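Local coordinates for putative peptide ABC-transport system periplasmic peptide-binding protein (Campylobacter jejuni, PDB 4OEV) that binds a nickel(II) ion in the periplasm as the extracytoplasmic nickel-binding protein of an ABC-type importer, at residues D82-F91 / L133-E144; I15-S23 / L148-P157. All coordinates share one frame; numbering follows the deposited sequence.

Interaction 1: D82-F91 / L133-E144; sequences DDVKFSIEAF and LSIGMLPKHLLE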
loop_
_atom_site.group_PDB
_atom_site.type_symbol
_atom_site.label_atom_id
_atom_site.label_comp_id
_atom_site.label_asym_id
_atom_site.label_seq_id
_atom_site.Cartn_x
_atom_site.Cartn_y
_atom_site.Cartn_z
ATOM N N ASP A 82 -28.396 3.786 7.937
ATOM C CA ASP A 82 -28.632 2.471 7.302
ATOM C C ASP A 82 -27.386 1.948 6.563
ATOM O O ASP A 82 -27.046 0.777 6.640
ATOM C CB ASP A 82 -29.748 2.564 6.284
ATOM C CG ASP A 82 -31.129 2.494 6.915
ATOM O OD1 ASP A 82 -31.228 2.570 8.163
ATOM O OD2 ASP A 82 -32.103 2.445 6.133
ATOM N N ASP A 83 -26.775 2.837 5.801
ATOM C CA ASP A 83 -25.564 2.515 4.995
ATOM C C ASP A 83 -24.365 2.168 5.822
ATOM O O ASP A 83 -23.566 1.292 5.472
ATOM C CB ASP A 83 -25.238 3.706 4.111
ATOM C CG ASP A 83 -26.350 4.015 3.153
ATOM O OD1 ASP A 83 -26.758 3.083 2.429
ATOM O OD2 ASP A 83 -26.812 5.178 3.139
ATOM N N VAL A 84 -24.206 2.895 6.905
ATOM C CA VAL A 84 -23.066 2.745 7.748
ATOM C C VAL A 84 -23.097 1.385 8.434
ATOM O O VAL A 84 -22.087 0.697 8.515
ATOM C CB VAL A 84 -23.004 3.873 8.760
ATOM C CG1 VAL A 84 -21.845 3.692 9.704
ATOM C CG2 VAL A 84 -22.902 5.221 8.038
ATOM N N LYS A 85 -24.263 0.983 8.929
ATOM C CA LYS A 85 -24.378 -0.314 9.541
ATOM C C LYS A 85 -24.261 -1.400 8.498
ATOM O O LYS A 85 -23.635 -2.431 8.751
ATOM C CB LYS A 85 -25.707 -0.438 10.315
ATOM C CG LYS A 85 -25.989 -1.816 10.856
ATOM C CD LYS A 85 -27.277 -1.773 11.720
ATOM C CE LYS A 85 -27.721 -3.182 12.206
ATOM N NZ LYS A 85 -26.853 -3.737 13.271
ATOM N N PHE A 86 -24.861 -1.189 7.332
ATOM C CA PHE A 86 -24.748 -2.190 6.287
ATOM C C PHE A 86 -23.255 -2.390 5.922
ATOM O O PHE A 86 -22.788 -3.513 5.794
ATOM C CB PHE A 86 -25.550 -1.787 5.054
ATOM C CG PHE A 86 -25.255 -2.621 3.848
ATOM C CD1 PHE A 86 -25.852 -3.860 3.677
ATOM C CD2 PHE A 86 -24.338 -2.180 2.891
ATOM C CE1 PHE A 86 -25.564 -4.626 2.559
ATOM C CE2 PHE A 86 -24.028 -2.956 1.785
ATOM C CZ PHE A 86 -24.631 -4.176 1.614
ATOM N N SER A 87 -22.547 -1.277 5.740
ATOM C CA SER A 87 -21.134 -1.317 5.287
ATOM C C SER A 87 -20.173 -2.010 6.241
ATOM O O SER A 87 -19.425 -2.920 5.872
ATOM C CB SER A 87 -20.662 0.114 5.052
ATOM O OG SER A 87 -21.412 0.701 4.039
ATOM N N ILE A 88 -20.164 -1.547 7.472
ATOM C CA ILE A 88 -19.306 -2.108 8.485
ATOM C C ILE A 88 -19.619 -3.599 8.671
ATOM O O ILE A 88 -18.723 -4.414 8.721
ATOM C CB ILE A 88 -19.544 -1.380 9.812
ATOM C CG1 ILE A 88 -18.815 -0.055 9.884
ATOM C CG2 ILE A 88 -19.157 -2.228 10.969
ATOM C CD1 ILE A 88 -19.183 0.678 11.173
ATOM N N GLU A 89 -20.903 -3.965 8.701
ATOM C CA GLU A 89 -21.252 -5.370 8.792
ATOM C C GLU A 89 -20.805 -6.146 7.556
ATOM O O GLU A 89 -20.384 -7.327 7.659
ATOM C CB GLU A 89 -22.757 -5.505 9.023
ATOM C CG GLU A 89 -23.077 -5.099 10.414
ATOM C CD GLU A 89 -24.564 -5.192 10.762
ATOM O OE1 GLU A 89 -25.416 -5.461 9.885
ATOM O OE2 GLU A 89 -24.841 -5.002 11.948
ATOM N N ALA A 90 -20.814 -5.458 6.418
ATOM C CA ALA A 90 -20.436 -6.060 5.159
ATOM C C ALA A 90 -18.949 -6.433 5.141
ATOM O O ALA A 90 -18.630 -7.522 4.698
ATOM C CB ALA A 90 -20.749 -5.127 3.986
ATOM N N PHE A 91 -18.085 -5.557 5.664
ATOM C CA PHE A 91 -16.630 -5.757 5.717
ATOM C C PHE A 91 -16.263 -6.892 6.680
ATOM O O PHE A 91 -15.265 -7.575 6.488
ATOM C CB PHE A 91 -15.928 -4.487 6.164
ATOM C CG PHE A 91 -16.221 -3.268 5.278
ATOM C CD1 PHE A 91 -16.537 -3.405 3.922
ATOM C CD2 PHE A 91 -16.201 -2.001 5.826
ATOM C CE1 PHE A 91 -16.768 -2.287 3.109
ATOM C CE2 PHE A 91 -16.471 -0.857 5.029
ATOM C CZ PHE A 91 -16.764 -1.010 3.671
ATOM N N LEU A 133 -12.063 3.784 9.234
ATOM C CA LEU A 133 -13.343 4.308 8.779
ATOM C C LEU A 133 -13.185 5.386 7.697
ATOM O O LEU A 133 -14.167 6.065 7.331
ATOM C CB LEU A 133 -14.144 4.851 9.988
ATOM C CG LEU A 133 -14.688 3.789 10.943
ATOM C CD1 LEU A 133 -15.158 4.360 12.251
ATOM C CD2 LEU A 133 -15.804 3.056 10.257
ATOM N N SER A 134 -11.964 5.533 7.152
ATOM C CA SER A 134 -11.804 6.449 6.030
ATOM C C SER A 134 -12.151 5.669 4.758
ATOM O O SER A 134 -12.227 6.250 3.686
ATOM C CB SER A 134 -10.386 7.049 5.963
ATOM O OG SER A 134 -9.385 6.029 5.849
ATOM N N ILE A 135 -12.378 4.354 4.881
ATOM C CA ILE A 135 -12.801 3.548 3.727
ATOM C C ILE A 135 -14.187 3.983 3.271
ATOM O O ILE A 135 -15.000 4.437 4.093
ATOM C CB ILE A 135 -12.821 2.012 4.031
ATOM C CG1 ILE A 135 -12.829 1.206 2.736
ATOM C CG2 ILE A 135 -13.979 1.597 4.910
ATOM C CD1 ILE A 135 -11.463 1.130 2.010
ATOM N N GLY A 136 -14.457 3.843 1.973
ATOM C CA GLY A 136 -15.727 4.287 1.422
ATOM C C GLY A 136 -16.905 3.573 2.072
ATOM O O GLY A 136 -16.753 2.438 2.535
ATOM N N MET A 137 -18.065 4.249 2.153
ATOM C CA MET A 137 -19.317 3.604 2.593
ATOM C C MET A 137 -20.055 3.036 1.357
ATOM O O MET A 137 -19.895 3.537 0.228
ATOM C CB MET A 137 -20.184 4.589 3.386
ATOM C CG MET A 137 -19.596 5.039 4.741
ATOM S SD MET A 137 -19.487 3.711 5.962
ATOM C CE MET A 137 -17.765 3.236 5.623
ATOM N N LEU A 138 -20.745 1.925 1.554
ATOM C CA LEU A 138 -21.507 1.254 0.501
ATOM C C LEU A 138 -23.005 1.592 0.610
ATOM O O LEU A 138 -23.483 1.861 1.708
ATOM C CB LEU A 138 -21.378 -0.257 0.600
ATOM C CG LEU A 138 -19.959 -0.804 0.404
ATOM C CD1 LEU A 138 -19.948 -2.252 0.834
ATOM C CD2 LEU A 138 -19.627 -0.652 -1.046
ATOM N N PRO A 139 -23.730 1.523 -0.520
ATOM C CA PRO A 139 -25.176 1.788 -0.515
ATOM C C PRO A 139 -26.025 0.561 -0.231
ATOM O O PRO A 139 -26.208 -0.314 -1.083
ATOM C CB PRO A 139 -25.428 2.322 -1.928
ATOM C CG PRO A 139 -24.357 1.707 -2.783
ATOM C CD PRO A 139 -23.174 1.536 -1.890
ATOM N N LYS A 140 -26.566 0.531 0.979
ATOM C CA LYS A 140 -27.496 -0.527 1.385
ATOM C C LYS A 140 -28.602 -0.747 0.365
ATOM O O LYS A 140 -28.865 -1.878 -0.027
ATOM C CB LYS A 140 -28.081 -0.200 2.746
ATOM C CG LYS A 140 -29.134 -1.183 3.243
ATOM C CD LYS A 140 -29.392 -0.945 4.701
ATOM C CE LYS A 140 -30.389 -1.939 5.294
ATOM N NZ LYS A 140 -31.770 -1.618 4.851
ATOM N N HIS A 141 -29.210 0.338 -0.124
ATOM C CA HIS A 141 -30.397 0.195 -0.968
ATOM C C HIS A 141 -30.126 -0.478 -2.308
ATOM O O HIS A 141 -31.094 -0.865 -2.993
ATOM C CB HIS A 141 -31.066 1.571 -1.214
ATOM C CG HIS A 141 -30.276 2.472 -2.106
ATOM N ND1 HIS A 141 -29.368 3.385 -1.618
ATOM C CD2 HIS A 141 -30.252 2.603 -3.455
ATOM C CE1 HIS A 141 -28.814 4.040 -2.628
ATOM N NE2 HIS A 141 -29.327 3.580 -3.757
ATOM N N LEU A 142 -28.844 -0.551 -2.703
ATOM C CA LEU A 142 -28.409 -1.217 -3.944
ATOM C C LEU A 142 -27.737 -2.606 -3.755
ATOM O O LEU A 142 -27.741 -3.415 -4.680
ATOM C CB LEU A 142 -27.397 -0.340 -4.715
ATOM C CG LEU A 142 -27.941 1.007 -5.232
ATOM C CD1 LEU A 142 -26.812 1.907 -5.700
ATOM C CD2 LEU A 142 -28.960 0.810 -6.354
ATOM N N LEU A 143 -27.208 -2.884 -2.566
ATOM C CA LEU A 143 -26.389 -4.083 -2.348
ATOM C C LEU A 143 -26.946 -5.039 -1.269
ATOM O O LEU A 143 -26.420 -6.152 -1.078
ATOM C CB LEU A 143 -24.970 -3.640 -1.988
ATOM C CG LEU A 143 -24.132 -2.965 -3.089
ATOM C CD1 LEU A 143 -22.903 -2.264 -2.485
ATOM C CD2 LEU A 143 -23.607 -4.005 -4.102
ATOM N N GLU A 144 -28.012 -4.633 -0.568
ATOM C CA GLU A 144 -28.438 -5.449 0.569
ATOM C C GLU A 144 -28.906 -6.818 0.098
ATOM O O GLU A 144 -28.751 -7.792 0.827
ATOM C CB GLU A 144 -29.508 -4.744 1.390
ATOM C CG GLU A 144 -30.848 -4.637 0.721
ATOM C CD GLU A 144 -31.786 -3.737 1.504
ATOM O OE1 GLU A 144 -31.774 -3.855 2.748
ATOM O OE2 GLU A 144 -32.510 -2.910 0.888
#

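Interaction 2: I15-S23 / L148-P157; sequences IARINPAYS and LNTSSFNQNP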
loop_
_atom_site.group_PDB
_atom_site.type_symbol
_atom_site.label_atom_id
_atom_site.label_comp_id
_atom_site.label_asym_id
_atom_site.label_seq_id
_atom_site.Cartn_x
_atom_site.Cartn_y
_atom_site.Cartn_z
ATOM N N ILE A 15 -7.968 -1.842 -10.392
ATOM C CA ILE A 15 -8.672 -2.804 -9.545
ATOM C C ILE A 15 -9.858 -3.383 -10.310
ATOM O O ILE A 15 -10.563 -2.648 -11.034
ATOM C CB ILE A 15 -9.117 -2.151 -8.233
ATOM C CG1 ILE A 15 -9.831 -3.175 -7.331
ATOM C CG2 ILE A 15 -10.092 -0.943 -8.489
ATOM C CD1 ILE A 15 -9.831 -2.741 -5.895
ATOM N N ALA A 16 -10.085 -4.692 -10.191
ATOM C CA ALA A 16 -11.185 -5.313 -10.940
ATOM C C ALA A 16 -12.558 -5.050 -10.334
ATOM O O ALA A 16 -13.565 -5.229 -11.008
ATOM C CB ALA A 16 -10.984 -6.810 -11.064
ATOM N N ARG A 17 -12.622 -4.681 -9.063
ATOM C CA ARG A 17 -13.940 -4.416 -8.441
ATOM C C ARG A 17 -13.851 -3.060 -7.763
ATOM O O ARG A 17 -13.066 -2.874 -6.819
ATOM C CB ARG A 17 -14.309 -5.523 -7.440
ATOM C CG ARG A 17 -14.589 -6.871 -8.061
ATOM C CD ARG A 17 -14.834 -7.939 -6.986
ATOM N NE ARG A 17 -13.600 -8.361 -6.339
ATOM C CZ ARG A 17 -13.523 -9.302 -5.400
ATOM N NH1 ARG A 17 -14.604 -9.933 -4.956
ATOM N NH2 ARG A 17 -12.355 -9.620 -4.893
ATOM N N ILE A 18 -14.552 -2.066 -8.312
ATOM C CA ILE A 18 -14.470 -0.737 -7.742
ATOM C C ILE A 18 -15.439 -0.681 -6.582
ATOM O O ILE A 18 -16.527 -0.108 -6.672
ATOM C CB ILE A 18 -14.744 0.381 -8.784
ATOM C CG1 ILE A 18 -13.736 0.274 -9.951
ATOM C CG2 ILE A 18 -14.580 1.759 -8.127
ATOM C CD1 ILE A 18 -14.050 1.210 -11.149
ATOM N N ASN A 19 -14.994 -1.247 -5.475
ATOM C CA ASN A 19 -15.839 -1.467 -4.313
ATOM C C ASN A 19 -14.929 -1.425 -3.100
ATOM O O ASN A 19 -13.975 -2.198 -3.022
ATOM C CB ASN A 19 -16.550 -2.808 -4.466
ATOM C CG ASN A 19 -17.408 -3.172 -3.291
ATOM O OD1 ASN A 19 -17.236 -2.690 -2.172
ATOM N ND2 ASN A 19 -18.368 -4.024 -3.547
ATOM N N PRO A 20 -15.183 -0.478 -2.188
ATOM C CA PRO A 20 -14.387 -0.325 -0.963
ATOM C C PRO A 20 -14.107 -1.664 -0.222
ATOM O O PRO A 20 -13.033 -1.802 0.347
ATOM C CB PRO A 20 -15.251 0.608 -0.106
ATOM C CG PRO A 20 -16.062 1.379 -1.100
ATOM C CD PRO A 20 -16.154 0.618 -2.370
ATOM N N ALA A 21 -15.039 -2.624 -0.253
ATOM C CA ALA A 21 -14.836 -3.888 0.460
ATOM C C ALA A 21 -13.634 -4.685 -0.071
ATOM O O ALA A 21 -13.129 -5.568 0.648
ATOM C CB ALA A 21 -16.068 -4.738 0.390
ATOM N N TYR A 22 -13.194 -4.386 -1.302
ATOM C CA TYR A 22 -12.074 -5.103 -1.945
ATOM C C TYR A 22 -10.883 -4.175 -2.229
ATOM O O TYR A 22 -9.972 -4.509 -3.021
ATOM C CB TYR A 22 -12.585 -5.808 -3.249
ATOM C CG TYR A 22 -13.775 -6.675 -2.897
ATOM C CD1 TYR A 22 -13.587 -7.836 -2.132
ATOM C CD2 TYR A 22 -15.059 -6.317 -3.255
ATOM C CE1 TYR A 22 -14.636 -8.623 -1.753
ATOM C CE2 TYR A 22 -16.173 -7.119 -2.871
ATOM C CZ TYR A 22 -15.938 -8.264 -2.127
ATOM O OH TYR A 22 -16.949 -9.089 -1.726
ATOM N N SER A 23 -10.837 -3.054 -1.501
ATOM C CA SER A 23 -9.672 -2.166 -1.559
ATOM C C SER A 23 -8.373 -2.873 -1.135
ATOM O O SER A 23 -8.304 -3.403 -0.024
ATOM C CB SER A 23 -9.833 -1.006 -0.625
ATOM O OG SER A 23 -8.665 -0.215 -0.644
ATOM N N LEU A 148 -22.005 -9.492 -2.702
ATOM C CA LEU A 148 -21.021 -8.446 -2.763
ATOM C C LEU A 148 -19.798 -8.867 -3.585
ATOM O O LEU A 148 -19.129 -8.020 -4.182
ATOM C CB LEU A 148 -20.603 -8.037 -1.353
ATOM C CG LEU A 148 -19.891 -6.675 -1.285
ATOM C CD1 LEU A 148 -20.908 -5.531 -1.522
ATOM C CD2 LEU A 148 -19.169 -6.520 0.039
ATOM N N ASN A 149 -19.516 -10.168 -3.605
ATOM C CA ASN A 149 -18.360 -10.712 -4.313
ATOM C C ASN A 149 -18.396 -10.546 -5.828
ATOM O O ASN A 149 -17.367 -10.286 -6.459
ATOM C CB ASN A 149 -18.181 -12.213 -4.001
ATOM C CG ASN A 149 -17.963 -12.487 -2.515
ATOM O OD1 ASN A 149 -16.847 -12.410 -2.035
ATOM N ND2 ASN A 149 -19.019 -12.876 -1.809
ATOM N N THR A 150 -19.580 -10.707 -6.409
ATOM C CA THR A 150 -19.675 -10.824 -7.854
ATOM C C THR A 150 -20.647 -9.829 -8.475
ATOM O O THR A 150 -20.865 -9.866 -9.673
ATOM C CB THR A 150 -20.094 -12.252 -8.239
ATOM O OG1 THR A 150 -21.318 -12.575 -7.579
ATOM C CG2 THR A 150 -19.024 -13.300 -7.787
ATOM N N SER A 151 -21.224 -8.945 -7.666
ATOM C CA SER A 151 -22.306 -8.033 -8.118
ATOM C C SER A 151 -21.853 -7.187 -9.301
ATOM O O SER A 151 -20.676 -6.827 -9.377
ATOM C CB SER A 151 -22.740 -7.116 -6.977
ATOM O OG SER A 151 -23.794 -6.229 -7.360
ATOM N N SER A 152 -22.779 -6.876 -10.212
ATOM C CA SER A 152 -22.442 -6.044 -11.368
ATOM C C SER A 152 -22.182 -4.608 -10.920
ATOM O O SER A 152 -21.526 -3.832 -11.631
ATOM C CB SER A 152 -23.536 -6.116 -12.425
ATOM O OG SER A 152 -24.797 -5.694 -11.919
ATOM N N PHE A 153 -22.647 -4.298 -9.708
ATOM C CA PHE A 153 -22.248 -3.084 -8.997
ATOM C C PHE A 153 -20.769 -2.795 -9.074
ATOM O O PHE A 153 -20.371 -1.647 -9.271
ATOM C CB PHE A 153 -22.595 -3.213 -7.526
ATOM C CG PHE A 153 -22.259 -2.001 -6.698
ATOM C CD1 PHE A 153 -21.062 -1.906 -6.009
ATOM C CD2 PHE A 153 -23.194 -0.972 -6.568
ATOM C CE1 PHE A 153 -20.775 -0.796 -5.238
ATOM C CE2 PHE A 153 -22.919 0.137 -5.798
ATOM C CZ PHE A 153 -21.717 0.231 -5.126
ATOM N N ASN A 154 -19.950 -3.838 -8.894
ATOM C CA ASN A 154 -18.520 -3.654 -8.812
ATOM C C ASN A 154 -17.934 -3.073 -10.084
ATOM O O ASN A 154 -16.820 -2.568 -10.068
ATOM C CB ASN A 154 -17.818 -4.982 -8.459
ATOM C CG ASN A 154 -18.235 -5.508 -7.111
ATOM O OD1 ASN A 154 -18.649 -4.741 -6.250
ATOM N ND2 ASN A 154 -18.126 -6.823 -6.911
ATOM N N GLN A 155 -18.660 -3.166 -11.194
ATOM C CA GLN A 155 -18.195 -2.528 -12.427
ATOM C C GLN A 155 -19.096 -1.350 -12.819
ATOM O O GLN A 155 -18.903 -0.760 -13.868
ATOM C CB GLN A 155 -18.127 -3.543 -13.571
ATOM C CG GLN A 155 -17.077 -4.662 -13.394
ATOM C CD GLN A 155 -17.521 -5.729 -12.398
ATOM O OE1 GLN A 155 -18.694 -6.093 -12.346
ATOM N NE2 GLN A 155 -16.586 -6.228 -11.608
ATOM N N ASN A 156 -20.080 -1.031 -11.974
ATOM C CA ASN A 156 -20.993 0.122 -12.156
ATOM C C ASN A 156 -21.237 0.793 -10.810
ATOM O O ASN A 156 -22.387 0.940 -10.398
ATOM C CB ASN A 156 -22.339 -0.326 -12.733
ATOM C CG ASN A 156 -22.222 -0.920 -14.118
ATOM O OD1 ASN A 156 -22.449 -0.235 -15.120
ATOM N ND2 ASN A 156 -21.857 -2.203 -14.187
ATOM N N PRO A 157 -20.159 1.203 -10.111
ATOM C CA PRO A 157 -20.272 1.593 -8.700
ATOM C C PRO A 157 -21.084 2.872 -8.510
ATOM O O PRO A 157 -20.957 3.800 -9.312
ATOM C CB PRO A 157 -18.812 1.798 -8.282
ATOM C CG PRO A 157 -18.148 2.258 -9.531
ATOM C CD PRO A 157 -18.813 1.474 -10.645
HETATM O O HOH W 1 -14.679 -12.071 -3.091
#

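Interaction 1: D82-F91 / L133-E144
Two polar side chains of helix 81-92 receive backbone N-H groups of segment 133-144. Ser87 OG accepts from Leu138 N at 2.8 Å, with an N-H...O angle of 159°. The same hydroxyl donates to Asp83 O, a carbonyl that also takes the helical N-H of Ser87 from the opposite face of its plane. Serine suits this place because one small group can accept from the other segment while donating to its own helix. One turn back, Asp83 OD1 meets Lys140 N nearly along its C-O axis, at 2.9 Å, capturing an N-H of the first turn of helix 140-143; the other oxygen, OD2, is held by Trp73 NE1 and Ser80 N.

Beyond these bonds the packing is close and mostly apolar. The Phe86 ring swings over the start of helix 140-143, its CG anti to the backbone N (chi1 168°), and offers a flat face to Lys140 CA, a CH-pi contact 4.1 Å from the ring centroid. Leu138 CB meets the edge of that ring, while Phe86 CZ touches Leu143 CB at 3.7 Å. Phe91 CE2 lies 3.5 Å from Ile135 CG2. Gly136 O, buried without a polar partner, faces the edge of the Phe91 ring. The unbranched chain of Met137 bends at chi2 and chi3, bringing SD beside Ser87 CB, 3.9 Å away.

The outer margin is looser and faces solvent: Glu144 is exposed and Lys140 and Asp82 partly so, which suits charged ends on aliphatic stems. Lys140 runs past Asp82 and turns its ammonium to Glu144 OE1 in a salt bridge of 3.1 Å; Asp82 OD2 stays near Lys140 NZ, at 4.3 Å, but beyond a salt bridge.

Away from 133-144, helix 81-92 rests on the antiparallel sheet: Ile88 touches Ile107 and Val110 of strand 107-114 and Ile120 of strand 117-122, and Val84 packs on Val118.

Interaction 2: I15-S23 / L148-P157
Asn154 meets 15-23 through both backbone and side chain. Its carbonyl O takes the N-H of Ile18 on a lone pair at 2.9 Å, and its OD1 accepts from Asn19 ND2 at 2.8 Å, nearly straight at 169°. The amide's other end, ND2, donates to Leu148 O within its own loop, which fixes the flip of the group. Asn19 is likewise used at both ends: CG anti to the backbone N (chi1 177°) carries ND2 across to Asn154, while OD1 closes an Asx turn on Ala21 N. Gln155 NE2 adds a bond to Ala16 O.

Charge enters through Arg17. Its chain runs alongside Asn154 and bends so that NH1 donates to Asn149 O at 3.2 Å, in the carbonyl plane; NH1 also donates to a water. The same NH1 sits 3.4 Å above the centre of the Tyr22 ring, whose hydroxyl donates to Asn96 O, outside the two segments.

Apolar contacts lie beside the polar ones: compact Ala21 lets Leu148 CD2 approach its CB to 3.6 Å, and Pro157 CG packs on Ile18 CG2 at 3.9 Å.

With little regular secondary structure on either side, the two loops are joined largely by polar bonds, Asn154 and Asn19 each donating and accepting at once. Such directional pairing probably sets how the loops lie against each other, although Ile18 O is buried without a polar partner.

In the fold
Interactions 1 and 2 have centres about 13 Å apart and lie on the same side of the chain's centre. Along the sequence the order is 15-23, 82-91, 133-144, 148-157, so interaction 1 is nested within the loop closed by interaction 2. They meet directly: Leu138 CD2 packs on Asn19 OD1 at 3.3 Å, Leu143 on Phe153, and Phe91 on Ala21. Segment 148-157 precedes strand 163-169, while 15-23 follows strand 6-11; these are the outermost strands of one mixed sheet. Both loops also touch helix 30-33 and strand 163-169. Together the contacts join helix 81-92, and the antiparallel sheet it packs on, to the mixed sheet's loops within one part of this family 5 solute-binding protein.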